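Local coordinates for protein dual specificity phosphatase 28 (Homo sapiens, PDB 5Y15) that dephosphorylates a synthetic aryl phosphate in vitro as an atypical dual-specificity phosphatase, with almost no activity on phosphotyrosine and still less on phosphothreonine, at residues R42-L47 with F151-S156; L47-A52 with S156-A161; G65-V70 with E111-A116; V89-D94 with P165-Q170; V134-L139 with L145-A150. The protein carries 2 engineered substitutions. All blocks are in the same frame, centred on the assembly; numbering follows the deposited sequence.

Contact 1: residues R42-L47 with F151-S156; sequences RVAPSL and FQMVKS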
# COMPACT_ATOMS: atom_id res chain seq x y z
N ARG A 42 12.61 -15.87 3.03
CA ARG A 42 11.72 -15.77 4.18
C ARG A 42 12.46 -15.07 5.32
O ARG A 42 13.53 -15.53 5.74
CB ARG A 42 11.26 -17.16 4.62
CG ARG A 42 10.03 -17.22 5.51
CD ARG A 42 9.91 -18.63 6.09
NE ARG A 42 8.66 -18.88 6.83
CZ ARG A 42 8.57 -18.91 8.16
NH1 ARG A 42 9.65 -18.69 8.91
NH2 ARG A 42 7.40 -19.17 8.75
N VAL A 43 11.95 -13.92 5.76
CA VAL A 43 12.55 -13.24 6.92
C VAL A 43 11.90 -13.71 8.22
O VAL A 43 12.56 -13.83 9.26
CB VAL A 43 12.41 -11.72 6.79
CG1 VAL A 43 12.86 -11.03 8.07
CG2 VAL A 43 13.21 -11.20 5.59
N ALA A 44 10.59 -13.89 8.16
CA ALA A 44 9.76 -14.21 9.30
C ALA A 44 8.42 -14.67 8.75
O ALA A 44 8.18 -14.55 7.54
CB ALA A 44 9.60 -12.97 10.21
N PRO A 45 7.53 -15.19 9.58
CA PRO A 45 6.25 -15.67 9.06
C PRO A 45 5.53 -14.61 8.24
O PRO A 45 5.47 -13.44 8.62
CB PRO A 45 5.48 -16.03 10.34
CG PRO A 45 6.56 -16.44 11.27
CD PRO A 45 7.64 -15.45 11.03
N SER A 46 5.05 -15.03 7.08
CA SER A 46 4.26 -14.22 6.17
C SER A 46 5.02 -13.00 5.62
O SER A 46 4.41 -12.09 5.05
CB SER A 46 2.95 -13.79 6.84
OG SER A 46 2.02 -14.87 6.84
N LEU A 47 6.34 -12.99 5.72
CA LEU A 47 7.17 -11.85 5.37
C LEU A 47 8.40 -12.30 4.58
O LEU A 47 9.25 -13.01 5.13
CB LEU A 47 7.61 -11.11 6.63
CG LEU A 47 8.61 -9.99 6.40
CD1 LEU A 47 7.89 -8.81 5.72
CD2 LEU A 47 9.30 -9.61 7.72
N PHE A 151 16.40 -6.20 13.12
CA PHE A 151 17.41 -6.23 12.08
C PHE A 151 18.16 -7.56 12.11
O PHE A 151 18.48 -8.10 11.05
CB PHE A 151 18.40 -5.07 12.19
CG PHE A 151 19.39 -5.07 11.07
CD1 PHE A 151 18.94 -4.91 9.76
CD2 PHE A 151 20.74 -5.25 11.30
CE1 PHE A 151 19.83 -4.93 8.69
CE2 PHE A 151 21.64 -5.26 10.24
CZ PHE A 151 21.18 -5.11 8.92
N GLN A 152 18.40 -8.12 13.31
CA GLN A 152 19.07 -9.42 13.38
C GLN A 152 18.31 -10.47 12.59
O GLN A 152 18.91 -11.27 11.86
CB GLN A 152 19.24 -9.87 14.84
CG GLN A 152 19.98 -11.19 14.96
CD GLN A 152 19.51 -12.02 16.16
OE1 GLN A 152 20.20 -12.12 17.18
NE2 GLN A 152 18.33 -12.62 16.04
N MET A 153 16.99 -10.48 12.69
CA MET A 153 16.22 -11.39 11.86
C MET A 153 16.42 -11.10 10.37
O MET A 153 16.62 -12.02 9.57
CB MET A 153 14.74 -11.32 12.20
CG MET A 153 14.38 -11.91 13.54
SD MET A 153 12.60 -11.99 13.48
CE MET A 153 12.41 -13.41 12.41
N VAL A 154 16.38 -9.82 9.98
CA VAL A 154 16.53 -9.53 8.56
C VAL A 154 17.90 -9.99 8.06
O VAL A 154 18.01 -10.69 7.05
CB VAL A 154 16.28 -8.03 8.28
CG1 VAL A 154 16.64 -7.67 6.81
CG2 VAL A 154 14.82 -7.67 8.56
N LYS A 155 18.96 -9.62 8.79
CA LYS A 155 20.32 -10.00 8.40
C LYS A 155 20.53 -11.52 8.39
O LYS A 155 21.27 -12.03 7.55
CB LYS A 155 21.34 -9.32 9.33
CG LYS A 155 22.79 -9.50 8.88
CD LYS A 155 23.41 -8.18 8.46
CE LYS A 155 24.86 -8.35 8.03
NZ LYS A 155 25.12 -7.67 6.71
N SER A 156 19.89 -12.24 9.32
CA SER A 156 20.02 -13.70 9.30
C SER A 156 19.31 -14.28 8.08
O SER A 156 19.79 -15.27 7.50
CB SER A 156 19.43 -14.32 10.58
OG SER A 156 20.25 -14.07 11.73
O HOH W 1 15.01 -14.52 9.69

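Contact 2: residues L47-A52 with S156-A161; sequences LFLGSA and SARPVA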
# COMPACT_ATOMS: atom_id res chain seq x y z
N LEU A 47 6.34 -12.99 5.72
CA LEU A 47 7.17 -11.85 5.37
C LEU A 47 8.40 -12.30 4.58
O LEU A 47 9.25 -13.01 5.13
CB LEU A 47 7.61 -11.11 6.63
CG LEU A 47 8.61 -9.99 6.40
CD1 LEU A 47 7.89 -8.81 5.72
CD2 LEU A 47 9.30 -9.61 7.72
N PHE A 48 8.51 -11.87 3.32
CA PHE A 48 9.65 -12.19 2.46
C PHE A 48 10.32 -10.92 1.94
O PHE A 48 9.65 -9.93 1.63
CB PHE A 48 9.24 -13.01 1.24
CG PHE A 48 8.56 -14.29 1.58
CD1 PHE A 48 7.20 -14.31 1.86
CD2 PHE A 48 9.28 -15.47 1.65
CE1 PHE A 48 6.56 -15.49 2.17
CE2 PHE A 48 8.64 -16.67 1.97
CZ PHE A 48 7.28 -16.67 2.23
N LEU A 49 11.64 -10.99 1.79
CA LEU A 49 12.47 -9.93 1.26
C LEU A 49 13.02 -10.38 -0.09
O LEU A 49 13.28 -11.57 -0.29
CB LEU A 49 13.61 -9.61 2.23
CG LEU A 49 14.58 -8.48 1.89
CD1 LEU A 49 15.18 -7.97 3.16
CD2 LEU A 49 15.70 -8.89 0.93
N GLY A 50 13.20 -9.45 -1.02
CA GLY A 50 13.70 -9.85 -2.33
C GLY A 50 14.43 -8.76 -3.09
O GLY A 50 14.33 -7.57 -2.79
N SER A 51 15.15 -9.20 -4.11
CA SER A 51 15.87 -8.28 -4.99
C SER A 51 15.05 -8.10 -6.25
O SER A 51 13.93 -8.59 -6.35
CB SER A 51 17.25 -8.80 -5.35
OG SER A 51 17.13 -10.06 -5.99
N ALA A 52 15.62 -7.36 -7.22
CA ALA A 52 14.98 -7.11 -8.50
C ALA A 52 14.36 -8.38 -9.05
O ALA A 52 13.30 -8.35 -9.68
CB ALA A 52 15.97 -6.52 -9.53
N SER A 156 19.89 -12.24 9.32
CA SER A 156 20.02 -13.70 9.30
C SER A 156 19.31 -14.28 8.08
O SER A 156 19.79 -15.27 7.50
CB SER A 156 19.43 -14.32 10.58
OG SER A 156 20.25 -14.07 11.73
N ALA A 157 18.21 -13.67 7.66
CA ALA A 157 17.54 -14.18 6.48
C ALA A 157 18.26 -13.76 5.20
O ALA A 157 18.27 -14.52 4.23
CB ALA A 157 16.08 -13.72 6.45
N ARG A 158 18.87 -12.57 5.20
CA ARG A 158 19.55 -12.01 4.03
C ARG A 158 20.90 -11.48 4.48
O ARG A 158 20.97 -10.36 5.03
CB ARG A 158 18.71 -10.92 3.38
CG ARG A 158 19.32 -10.28 2.16
CD ARG A 158 18.88 -11.01 0.89
NE ARG A 158 19.18 -10.23 -0.32
CZ ARG A 158 19.45 -10.76 -1.51
NH1 ARG A 158 19.48 -12.07 -1.70
NH2 ARG A 158 19.70 -9.95 -2.53
N PRO A 159 21.98 -12.25 4.33
CA PRO A 159 23.28 -11.81 4.87
C PRO A 159 23.77 -10.50 4.31
O PRO A 159 24.47 -9.76 5.02
CB PRO A 159 24.22 -12.98 4.52
CG PRO A 159 23.29 -14.16 4.46
CD PRO A 159 22.00 -13.66 3.89
N VAL A 160 23.47 -10.19 3.05
CA VAL A 160 23.93 -8.93 2.49
C VAL A 160 23.18 -7.73 3.04
O VAL A 160 23.61 -6.59 2.82
CB VAL A 160 23.86 -8.97 0.95
CG1 VAL A 160 24.51 -10.25 0.44
CG2 VAL A 160 22.43 -8.84 0.46
N ALA A 161 22.05 -7.96 3.73
CA ALA A 161 21.21 -6.86 4.21
C ALA A 161 22.03 -5.77 4.87
O ALA A 161 22.86 -6.04 5.74
CB ALA A 161 20.15 -7.37 5.17

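Contact 3: residues G65-V70 with E111-A116; sequences GVTLCV and EAAVRA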
# COMPACT_ATOMS: atom_id res chain seq x y z
N GLY A 65 1.86 -17.64 -1.28
CA GLY A 65 0.64 -16.91 -0.96
C GLY A 65 0.86 -15.44 -0.76
O GLY A 65 0.14 -14.80 0.01
N VAL A 66 1.86 -14.86 -1.44
CA VAL A 66 2.09 -13.44 -1.32
C VAL A 66 0.89 -12.71 -1.91
O VAL A 66 0.50 -12.95 -3.05
CB VAL A 66 3.40 -13.04 -2.02
CG1 VAL A 66 3.48 -11.53 -2.18
CG2 VAL A 66 4.58 -13.54 -1.19
N THR A 67 0.28 -11.85 -1.11
CA THR A 67 -0.87 -11.09 -1.53
C THR A 67 -0.57 -9.60 -1.59
O THR A 67 -1.45 -8.82 -1.97
CB THR A 67 -2.05 -11.33 -0.59
OG1 THR A 67 -1.66 -10.95 0.72
CG2 THR A 67 -2.42 -12.81 -0.56
N LEU A 68 0.64 -9.18 -1.23
CA LEU A 68 1.02 -7.78 -1.32
C LEU A 68 2.50 -7.70 -1.62
O LEU A 68 3.29 -8.32 -0.92
CB LEU A 68 0.71 -7.02 -0.02
CG LEU A 68 1.22 -5.58 0.08
CD1 LEU A 68 0.38 -4.67 -0.79
CD2 LEU A 68 1.26 -5.07 1.52
N CYS A 69 2.86 -6.96 -2.67
CA CYS A 69 4.25 -6.66 -3.00
C CYS A 69 4.54 -5.22 -2.60
O CYS A 69 3.82 -4.31 -3.02
CB CYS A 69 4.53 -6.85 -4.50
SG CYS A 69 4.31 -8.55 -5.03
N VAL A 70 5.61 -5.01 -1.85
CA VAL A 70 6.03 -3.68 -1.46
C VAL A 70 7.28 -3.38 -2.25
O VAL A 70 8.35 -3.93 -1.97
CB VAL A 70 6.29 -3.56 0.05
CG1 VAL A 70 6.67 -2.11 0.42
CG2 VAL A 70 5.06 -4.03 0.87
N GLU A 111 0.74 -5.24 7.47
CA GLU A 111 0.05 -5.94 8.56
C GLU A 111 -1.35 -6.35 8.15
O GLU A 111 -1.78 -7.47 8.43
CB GLU A 111 0.00 -5.08 9.82
CG GLU A 111 -0.78 -5.69 10.96
CD GLU A 111 -0.08 -6.89 11.61
OE1 GLU A 111 1.02 -7.28 11.16
OE2 GLU A 111 -0.64 -7.45 12.58
N ALA A 112 -2.07 -5.47 7.45
CA ALA A 112 -3.40 -5.84 6.98
C ALA A 112 -3.33 -7.04 6.05
O ALA A 112 -4.20 -7.92 6.10
CB ALA A 112 -4.07 -4.66 6.27
N ALA A 113 -2.32 -7.11 5.18
CA ALA A 113 -2.24 -8.28 4.31
C ALA A 113 -1.95 -9.54 5.12
O ALA A 113 -2.52 -10.60 4.87
CB ALA A 113 -1.20 -8.07 3.20
N VAL A 114 -1.07 -9.44 6.11
CA VAL A 114 -0.75 -10.59 6.95
C VAL A 114 -1.97 -11.06 7.71
O VAL A 114 -2.24 -12.27 7.80
CB VAL A 114 0.40 -10.24 7.91
CG1 VAL A 114 0.53 -11.31 8.98
CG2 VAL A 114 1.68 -10.09 7.15
N ARG A 115 -2.73 -10.13 8.28
CA ARG A 115 -3.88 -10.51 9.09
C ARG A 115 -4.93 -11.22 8.25
O ARG A 115 -5.52 -12.21 8.70
CB ARG A 115 -4.48 -9.27 9.75
CG ARG A 115 -3.58 -8.63 10.76
CD ARG A 115 -4.16 -8.86 12.15
NE ARG A 115 -3.07 -9.12 13.07
CZ ARG A 115 -3.27 -9.71 14.23
NH1 ARG A 115 -4.49 -10.06 14.56
NH2 ARG A 115 -2.26 -9.95 15.07
N ALA A 116 -5.13 -10.77 7.01
CA ALA A 116 -6.11 -11.37 6.11
C ALA A 116 -5.70 -12.76 5.64
O ALA A 116 -6.48 -13.40 4.91
CB ALA A 116 -6.35 -10.46 4.91
O HOH W 2 -4.34 -11.11 2.15

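Contact 4: residues V89-D94 with P165-Q170; sequences VPVFDD and PGFWSQ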
# COMPACT_ATOMS: atom_id res chain seq x y z
N VAL A 89 6.79 2.42 -2.67
CA VAL A 89 7.33 3.38 -1.72
C VAL A 89 8.47 4.10 -2.42
O VAL A 89 9.57 3.55 -2.54
CB VAL A 89 7.78 2.67 -0.43
CG1 VAL A 89 8.39 3.62 0.59
CG2 VAL A 89 6.59 1.98 0.16
N PRO A 90 8.23 5.31 -2.93
CA PRO A 90 9.16 5.93 -3.89
C PRO A 90 10.37 6.58 -3.25
O PRO A 90 10.31 7.76 -2.88
CB PRO A 90 8.29 6.97 -4.60
CG PRO A 90 7.13 7.22 -3.73
CD PRO A 90 7.10 6.19 -2.61
N VAL A 91 11.45 5.83 -3.10
CA VAL A 91 12.70 6.39 -2.60
C VAL A 91 13.84 5.76 -3.39
O VAL A 91 13.76 4.61 -3.82
CB VAL A 91 12.93 6.16 -1.07
CG1 VAL A 91 11.96 6.94 -0.24
CG2 VAL A 91 12.86 4.66 -0.72
N PHE A 92 14.88 6.56 -3.60
CA PHE A 92 16.12 5.98 -4.09
C PHE A 92 16.87 5.41 -2.89
O PHE A 92 16.63 5.78 -1.74
CB PHE A 92 17.03 7.02 -4.78
CG PHE A 92 16.54 7.50 -6.14
CD1 PHE A 92 16.37 6.62 -7.19
CD2 PHE A 92 16.32 8.85 -6.36
CE1 PHE A 92 15.94 7.07 -8.43
CE2 PHE A 92 15.90 9.31 -7.61
CZ PHE A 92 15.71 8.42 -8.65
N ASP A 93 17.83 4.54 -3.18
CA ASP A 93 18.66 4.02 -2.10
C ASP A 93 19.70 5.09 -1.78
O ASP A 93 20.87 5.01 -2.17
CB ASP A 93 19.28 2.69 -2.49
CG ASP A 93 20.12 2.10 -1.37
OD1 ASP A 93 20.15 2.71 -0.28
OD2 ASP A 93 20.77 1.05 -1.60
N ASP A 94 19.25 6.12 -1.07
CA ASP A 94 20.10 7.25 -0.84
C ASP A 94 19.89 7.75 0.57
O ASP A 94 18.74 7.89 1.03
CB ASP A 94 19.78 8.35 -1.89
CG ASP A 94 20.67 9.57 -1.77
OD1 ASP A 94 20.75 10.19 -0.69
OD2 ASP A 94 21.31 9.91 -2.78
N PRO A 165 23.34 4.29 5.69
CA PRO A 165 23.42 4.96 7.00
C PRO A 165 22.27 5.90 7.28
O PRO A 165 21.86 6.03 8.44
CB PRO A 165 24.75 5.72 6.92
CG PRO A 165 25.52 4.97 5.94
CD PRO A 165 24.56 4.53 4.91
N GLY A 166 21.73 6.55 6.25
CA GLY A 166 20.59 7.42 6.48
C GLY A 166 19.36 6.63 6.88
O GLY A 166 18.65 7.00 7.82
N PHE A 167 19.11 5.51 6.19
CA PHE A 167 18.00 4.65 6.58
C PHE A 167 18.20 4.09 7.98
O PHE A 167 17.24 3.98 8.75
CB PHE A 167 17.85 3.50 5.59
CG PHE A 167 17.44 3.92 4.21
CD1 PHE A 167 16.93 5.18 3.98
CD2 PHE A 167 17.53 3.03 3.16
CE1 PHE A 167 16.54 5.54 2.71
CE2 PHE A 167 17.15 3.38 1.89
CZ PHE A 167 16.65 4.64 1.66
N TRP A 168 19.44 3.74 8.35
CA TRP A 168 19.67 3.25 9.71
C TRP A 168 19.35 4.32 10.73
O TRP A 168 18.76 4.03 11.79
CB TRP A 168 21.11 2.79 9.91
CG TRP A 168 21.24 2.06 11.22
CD1 TRP A 168 21.79 2.54 12.37
CD2 TRP A 168 20.77 0.75 11.51
NE1 TRP A 168 21.71 1.60 13.36
CE2 TRP A 168 21.09 0.48 12.85
CE3 TRP A 168 20.13 -0.24 10.76
CZ2 TRP A 168 20.78 -0.73 13.47
CZ3 TRP A 168 19.82 -1.44 11.38
CH2 TRP A 168 20.15 -1.68 12.70
N SER A 169 19.72 5.57 10.42
CA SER A 169 19.42 6.66 11.34
C SER A 169 17.92 6.79 11.52
O SER A 169 17.40 6.91 12.64
CB SER A 169 20.01 7.96 10.79
OG SER A 169 19.73 9.05 11.65
N GLN A 170 17.20 6.71 10.41
CA GLN A 170 15.75 6.81 10.48
C GLN A 170 15.14 5.63 11.24
O GLN A 170 14.14 5.81 11.94
CB GLN A 170 15.20 6.93 9.07
CG GLN A 170 15.57 8.28 8.42
CD GLN A 170 15.49 8.19 6.93
OE1 GLN A 170 14.49 7.75 6.37
NE2 GLN A 170 16.57 8.61 6.25

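Contact 5: residues V134-L139 with L145-A150; sequences VCTAYL and LSLAKA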
# COMPACT_ATOMS: atom_id res chain seq x y z
N VAL A 134 12.61 -1.58 5.30
CA VAL A 134 11.16 -1.72 5.48
C VAL A 134 10.82 -3.00 6.25
O VAL A 134 9.95 -3.00 7.13
CB VAL A 134 10.44 -1.67 4.12
CG1 VAL A 134 8.97 -2.05 4.28
CG2 VAL A 134 10.55 -0.28 3.49
N CYS A 135 11.51 -4.11 5.94
CA CYS A 135 11.27 -5.34 6.71
C CYS A 135 11.58 -5.12 8.19
O CYS A 135 10.82 -5.54 9.07
CB CYS A 135 12.12 -6.48 6.15
SG CYS A 135 11.40 -7.16 4.66
N THR A 136 12.70 -4.46 8.48
CA THR A 136 13.06 -4.19 9.86
C THR A 136 11.99 -3.37 10.57
O THR A 136 11.53 -3.72 11.67
CB THR A 136 14.40 -3.46 9.87
OG1 THR A 136 15.35 -4.25 9.17
CG2 THR A 136 14.87 -3.21 11.28
N ALA A 137 11.58 -2.26 9.95
CA ALA A 137 10.55 -1.42 10.55
C ALA A 137 9.25 -2.19 10.75
O ALA A 137 8.52 -1.96 11.73
CB ALA A 137 10.35 -0.16 9.69
N TYR A 138 8.92 -3.08 9.82
CA TYR A 138 7.69 -3.85 9.99
C TYR A 138 7.79 -4.74 11.22
O TYR A 138 6.84 -4.83 12.01
CB TYR A 138 7.39 -4.68 8.74
CG TYR A 138 6.23 -5.62 8.97
CD1 TYR A 138 4.92 -5.17 8.90
CD2 TYR A 138 6.45 -6.94 9.35
CE1 TYR A 138 3.85 -6.02 9.15
CE2 TYR A 138 5.38 -7.80 9.62
CZ TYR A 138 4.10 -7.33 9.53
OH TYR A 138 3.05 -8.19 9.78
N LEU A 139 8.94 -5.40 11.40
CA LEU A 139 9.08 -6.26 12.56
C LEU A 139 9.03 -5.47 13.86
O LEU A 139 8.47 -5.94 14.86
CB LEU A 139 10.38 -7.06 12.47
CG LEU A 139 10.39 -8.03 11.29
CD1 LEU A 139 11.75 -8.69 11.23
CD2 LEU A 139 9.29 -9.07 11.49
N LEU A 145 9.24 -6.06 17.96
CA LEU A 145 10.66 -6.31 18.18
C LEU A 145 11.43 -5.01 18.36
O LEU A 145 11.06 -3.96 17.85
CB LEU A 145 11.29 -7.11 17.04
CG LEU A 145 10.95 -8.59 16.84
CD1 LEU A 145 9.65 -8.74 16.16
CD2 LEU A 145 12.02 -9.27 16.01
N SER A 146 12.54 -5.11 19.07
CA SER A 146 13.44 -3.98 19.12
C SER A 146 14.15 -3.87 17.78
O SER A 146 14.11 -4.77 16.95
CB SER A 146 14.43 -4.14 20.26
OG SER A 146 15.29 -5.25 20.04
N LEU A 147 14.80 -2.72 17.56
CA LEU A 147 15.59 -2.54 16.35
C LEU A 147 16.69 -3.60 16.25
O LEU A 147 16.94 -4.15 15.16
CB LEU A 147 16.18 -1.14 16.34
CG LEU A 147 17.17 -0.80 15.23
CD1 LEU A 147 16.56 -1.13 13.90
CD2 LEU A 147 17.56 0.67 15.30
N ALA A 148 17.34 -3.90 17.37
CA ALA A 148 18.43 -4.89 17.38
C ALA A 148 17.96 -6.24 16.85
O ALA A 148 18.59 -6.83 15.96
CB ALA A 148 18.98 -5.04 18.80
N LYS A 149 16.87 -6.77 17.41
CA LYS A 149 16.43 -8.10 17.01
C LYS A 149 15.68 -8.11 15.69
O LYS A 149 15.72 -9.11 14.96
CB LYS A 149 15.60 -8.75 18.11
CG LYS A 149 16.46 -9.54 19.12
CD LYS A 149 17.53 -8.69 19.80
CE LYS A 149 18.47 -9.52 20.66
NZ LYS A 149 19.52 -8.66 21.30
N ALA A 150 14.94 -7.04 15.37
CA ALA A 150 14.31 -6.98 14.07
C ALA A 150 15.37 -7.03 12.98
O ALA A 150 15.30 -7.85 12.05
CB ALA A 150 13.47 -5.70 13.93

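Contact 1: residues R42-L47 with F151-S156
Val43 and Val154 bring strand 40-44 and helix 147-157 together, the CA atoms of this pair lying 5.7 Å apart. The short strand piece 42-44 and the helix piece 151-156 run nearly antiparallel, with 162° between their directions and an axis separation of 7.7 Å. From Ala44 on, the chain reverses in a type II turn that ends at Leu47, and Val43 and Ala44 together face Leu47 in a classic beta bulge; the second of the two bonds to Leu47 O, from Ala44 N, is weak.

Two side-chain meetings fill the gap. Deeper in the protein, CG1 of Val43 meets CG2 of Val154 at 3.9 Å, branch against branch, the two side chains crossing obliquely. Nearer the surface, Met153 reaches over to the bulge: its chain is extended about CB-CG (chi2 -168°) and bends about CG-SD (chi3 76°), which turns CE onto the CB of Ala44, 3.6 Å away. The same methyl lies close to Val43 O. Val154 also packs on Leu49, on Ala161, and on Cys135 and Thr136 of helix 130-142.

One water joins the backbones, donating to Val43 O at 2.6 Å and to Met153 O at 3.0 Å. It thus gives each carbonyl a proton donor at a place where the strand and the helix have no direct bond to each other. The joint therefore combines apolar packing of Val43, Ala44, Met153 and Val154 with a water bridge that ties the two main chains at one point.

Contact 2: residues L47-A52 with S156-A161
The guanidinium of Arg158 is the flat group here, and both of its neighbours from segment 47-52, CD2 of Leu49 and CB of Ser51, approach it obliquely. Leu49 CD2 rests mainly on the arginine stem, 3.8 Å from CD and 3.9 Å from NE of Arg158. Farther out, Ser51 CB stands 3.9 Å from NH2 of Arg158.

The arginine starts out with CG opposite its own backbone N (chi1 -180°) and then bends at chi2 (91°), which lays the chain along the strand end from Leu49 toward Ser51. Leu49 also begins extended, and the two side chains cross at about a right angle, one methyl of the leucine lying against CD and NE of the arginine.

The guanidinium nitrogens are engaged elsewhere: NE donates to Gly127 O, and NH2 donates to Asn126 O and Val36 O. The charged end is thus buried yet supplied with main-chain carbonyls, two of them from the loop that follows the residue at the phosphocysteine position, Ser124, which is changed in this structure. In this way Arg158 links that phosphate-binding loop of the phosphatase fold to the turn after helix 147-157.

Arg158 is the first residue to leave the helix, and a type I turn to Ala161, closed by the bond from Ala161 N to Arg158 O at 2.9 Å, carries the chain onward. Leu49 belongs to strand 47-50, between strands 40-44 and 119-123, and also packs on Val154 of helix 147-157 and Ser131 of helix 130-142.

Contact 3: residues G65-V70 with E111-A116
Thr67 and Leu68 meet Ala113 on the near side of helix 100-115, with the CA atoms of Leu68 and Ala113 6.5 Å apart. The segment begins at Gly65, which ends helix 58-63 in a Schellman motif with positive phi (61°), and Val66 then opens strand 66-71.

At Thr67 the hydroxyl sits between the backbone N and the carbonyl carbon (chi1 59°), which directs OG1 to the helix, 3.8 Å from CB of Ala113. A water lies beside this pair, 3.0 Å from Thr67 OG1, and donates a weak bond of 3.3 Å to Ala113 O. At Leu68 the touch is by the root of the side chain: its CB faces CB of Ala113 at 3.9 Å. Leu68 also packs on Met110 of the same helix and, in the assembly, on Leu87 of the second subunit.

Within 111-116, Ala113 alone touches the strand, and a side chain of one methyl is consistent with the close approach. Away from the strand, Arg115 NE forms a salt bridge with Glu111 OE2 at 3.0 Å, meeting it from above the carboxylate plane, while Glu111 OE1 is hydrogen-bonded to Tyr138 OH.

Strand 66-71 lies beside and parallel to strand 119-123, and helix 100-115 precedes that neighbour in the chain. Helices packed on a largely parallel sheet are the alpha/beta arrangement of the protein tyrosine phosphatase fold, and here Ala113 makes the touch.

Contact 4: residues V89-D94 with P165-Q170
Phe167 packs against loop 89-94 at the edge of the active site, where Asp93 stands about 7 Å from the side chain of Ser124, the altered phosphocysteine position, and about 3 Å from a bound phosphate ion; the ion probably comes from the crystallisation liquor, though it may mark the phosphate pocket. In related phosphatases the loop at this place supplies a general-acid aspartate.

The phenyl ring is enclosed on the loop side mostly by oxygen. Phe92 O lies at the ring edge, near its plane, 3.6 Å from CZ. Asp94 O comes obliquely, 3.6 Å from CE1, while OD1 of Asp93 stands 3.8 Å from CE2, its carboxylate only 16° from the ring plane. Val91 adds a looser apolar touch, CG2 to CZ of Phe167 at 4.5 Å. The ring is placed by a first torsion that puts CG opposite the carbonyl carbon (chi1 -66°), sending it from the first turn of helix 165-179 into the bend of the loop. That bend is an inverse gamma turn centred on Asp93, with a weak bond from Asp94 N to Phe92 O at 2.7 Å.

Aromatic C-H groups carry a slight positive charge, so Phe92 O at the ring edge is probably mildly attracted to it. The ring packs weakly into the bend, while the polar grip on Asp93 OD1 comes from Asn164 ND2 and Ser129 OG.

Contact 5: residues V134-L139 with L145-A150
Ala150 presses its methyl between Thr136 and Leu139, and this is the tight part of the packing between helices 130-142 and 147-157. Its CB lies 3.6 Å from Thr136 O and 3.7 Å from Leu139 CB, with the CA atoms of Thr136 and Ala150 only 5.2 Å apart. Thr136 turns CG2 opposite its backbone N (chi1 -56° for OG1), and this methyl meets Leu147 CD1 at 3.7 Å; OG1 is bonded back to Ala132 O. From Leu139, CD1 reaches Ala150 O.

The other end is nearer solvent and makes fewer side-chain contacts, but has the one hydrogen bond. Leu145, partly exposed, lays CD1 over the carbonyl of Leu139, 3.3 Å from its O, and its own N donates to the same oxygen at 3.2 Å in a nearly straight bond (164°), tilted 30° from the carbonyl plane. Beyond it Ser146 caps the second helix with a weak bond from Lys149 N to OG.

The small alanine is consistent with the close approach of the helices; the contact is mostly apolar, with one bond from Leu145 N tying the turn between them to the last turns of the first helix.

How the contacts relate
Contacts 1, 2 and 5 share helix 147-157: contact 5 sets it against helix 130-142, contact 1 against strand 40-44, and contact 2 joins its trailing turn to strand 47-50. Val154 touches Thr136 between contacts 1 and 5, and Leu49 touches Cys135 between contacts 2 and 5, so the three form a buried layer. Contact 3 packs another helix on the same sheet, about 17 Å from contact 5 between centres, and Glu111 bonds to Tyr138 between them. Contact 4, partly buried, lies across the chain centre from contact 3. Aliphatic packing carries most of contacts 1, 3 and 5, waters bridge contacts 1 and 3, whereas contacts 2 and 4, nearest the active site, involve charged side chains.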